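PDB 1UP3: putative cellulase CEL6 from Mycobacterium tuberculosis, which probably hydrolyses beta-1,4-glucosidic bonds inside cellulose chains, as a family 6 glycoside hydrolase of the endoglucanase type. Local coordinates for residues Tyr201-Ser206 and Ala250-Asp255. Residues are numbered along the deposited sequence; the frame is centred on the assembly and turned at random.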
loop_
_atom_site.group_PDB
_atom_site.type_symbol
_atom_site.label_atom_id
_atom_site.label_comp_id
_atom_site.label_asym_id
_atom_site.label_seq_id
_atom_site.Cartn_x
_atom_site.Cartn_y
_atom_site.Cartn_z
ATOM N N TYR A 201 4.889 9.124 -14.378
ATOM C CA TYR A 201 5.178 7.694 -14.497
ATOM C C TYR A 201 3.894 6.884 -14.651
ATOM O O TYR A 201 3.811 5.996 -15.533
ATOM C CB TYR A 201 5.965 7.267 -13.265
ATOM C CG TYR A 201 6.484 5.849 -13.223
ATOM C CD1 TYR A 201 7.489 5.415 -14.095
ATOM C CD2 TYR A 201 6.023 4.960 -12.269
ATOM C CE1 TYR A 201 8.015 4.144 -14.025
ATOM C CE2 TYR A 201 6.508 3.681 -12.211
ATOM C CZ TYR A 201 7.529 3.274 -13.062
ATOM O OH TYR A 201 7.982 1.971 -12.956
ATOM N N GLY A 202 2.892 7.225 -13.841
ATOM C CA GLY A 202 1.591 6.585 -13.893
ATOM C C GLY A 202 0.886 6.757 -15.232
ATOM O O GLY A 202 0.287 5.833 -15.776
ATOM N N GLU A 203 0.935 7.963 -15.777
ATOM C CA GLU A 203 0.307 8.182 -17.060
ATOM C C GLU A 203 1.012 7.369 -18.137
ATOM O O GLU A 203 0.352 6.903 -19.057
ATOM C CB GLU A 203 0.282 9.681 -17.392
ATOM C CG GLU A 203 -0.626 10.499 -16.456
ATOM C CD GLU A 203 -2.078 10.076 -16.415
ATOM O OE1 GLU A 203 -2.660 9.877 -17.513
ATOM O OE2 GLU A 203 -2.668 9.977 -15.289
ATOM N N ALA A 204 2.329 7.210 -18.042
ATOM C CA ALA A 204 3.090 6.393 -18.996
ATOM C C ALA A 204 2.674 4.931 -18.910
ATOM O O ALA A 204 2.379 4.289 -19.947
ATOM C CB ALA A 204 4.559 6.538 -18.780
ATOM N N ILE A 205 2.544 4.431 -17.694
ATOM C CA ILE A 205 2.160 3.033 -17.508
ATOM C C ILE A 205 0.717 2.850 -17.969
ATOM O O ILE A 205 0.395 1.848 -18.601
ATOM C CB ILE A 205 2.381 2.551 -16.074
ATOM C CG1 ILE A 205 3.886 2.501 -15.746
ATOM C CG2 ILE A 205 1.682 1.195 -15.813
ATOM C CD1 ILE A 205 4.198 2.087 -14.328
ATOM N N SER A 206 -0.144 3.802 -17.650
ATOM C CA SER A 206 -1.533 3.766 -18.088
ATOM C C SER A 206 -1.620 3.609 -19.612
ATOM O O SER A 206 -2.375 2.787 -20.121
ATOM C CB SER A 206 -2.278 5.005 -17.632
ATOM O OG SER A 206 -3.632 4.987 -18.079
ATOM N N ALA A 250 -4.237 15.392 -9.834
ATOM C CA ALA A 250 -3.709 16.150 -10.970
ATOM C C ALA A 250 -3.292 15.247 -12.120
ATOM O O ALA A 250 -2.637 15.693 -13.066
ATOM C CB ALA A 250 -2.541 17.088 -10.518
ATOM N N GLY A 251 -3.685 13.979 -12.085
ATOM C CA GLY A 251 -3.434 13.075 -13.201
ATOM C C GLY A 251 -4.708 12.562 -13.819
ATOM O O GLY A 251 -5.664 12.202 -13.113
ATOM N N ALA A 252 -4.729 12.490 -15.147
ATOM C CA ALA A 252 -5.919 12.069 -15.876
ATOM C C ALA A 252 -6.452 10.682 -15.480
ATOM O O ALA A 252 -7.660 10.446 -15.531
ATOM C CB ALA A 252 -5.635 12.086 -17.339
ATOM N N HIS A 253 -5.539 9.770 -15.142
ATOM C CA HIS A 253 -5.895 8.419 -14.728
ATOM C C HIS A 253 -5.568 8.131 -13.253
ATOM O O HIS A 253 -5.604 6.965 -12.844
ATOM C CB HIS A 253 -5.211 7.422 -15.633
ATOM C CG HIS A 253 -5.617 7.561 -17.064
ATOM N ND1 HIS A 253 -4.913 8.337 -17.956
ATOM C CD2 HIS A 253 -6.670 7.051 -17.746
ATOM C CE1 HIS A 253 -5.512 8.290 -19.138
ATOM N NE2 HIS A 253 -6.584 7.526 -19.036
ATOM N N ALA A 254 -5.304 9.170 -12.464
ATOM C CA ALA A 254 -5.023 9.032 -11.027
ATOM C C ALA A 254 -6.342 9.073 -10.279
ATOM O O ALA A 254 -6.950 10.145 -10.137
ATOM C CB ALA A 254 -4.094 10.167 -10.570
ATOM N N ASP A 255 -6.815 7.924 -9.818
ATOM C CA ASP A 255 -8.065 7.831 -9.054
ATOM C C ASP A 255 -7.958 8.492 -7.677
ATOM O O ASP A 255 -8.961 9.020 -7.150
ATOM C CB ASP A 255 -8.466 6.373 -8.811
ATOM C CG ASP A 255 -9.069 5.661 -10.029
ATOM O OD1 ASP A 255 -9.463 6.341 -11.020
ATOM O OD2 ASP A 255 -9.146 4.401 -10.038
#
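The carboxylate of Glu203 grips His253 twice, at the ring and at the backbone, a forked His-carboxylate contact in the distorted, seven-stranded alpha/beta-barrel fold of family 6 glycoside hydrolases. It joins helix 195-208 to the type I beta turn Gly251-Ala254, which leads into 254-258, an outermost strand of the parallel sheet. It is a worked example of one acid satisfying several donors. Glu203 OE1 accepts from His253 ND1 at 2.8 Å with a nearly straight N-H...O angle of 174°; the oxygen lies almost in the ring plane and is met on its syn side. Glu203 OE2 uses its syn lone pair for the backbone N of His253, 2.9 Å away, and also bonds to the hydroxyl of Tyr214 on the neighbouring strand 213-217. The N of Ala252 comes within 3.3 Å of Glu203 OE2, but at an angle too poor for a hydrogen bond.

A bend at chi2 (-58°) brings CD of Glu203 toward the turn, where the carboxylate lies nearly coplanar with the imidazole, the planes 25° apart. The ND1 bond restrains the ring's rotation, while the bond to N holds the backbone of the turn, and the acid would be expected to favour a proton on ND1. Inside the turn, the N of Ala254 is satisfied by the O of Gly251 at 3.1 Å. His213 adds an edge-to-face contact with the His253 ring. One helical turn on from Glu203, Ser206 OG donates to the carbonyl O of Ser212; that same OG sits over one face of the imidazole, offset toward the rim, 3.4 Å from His253 CG.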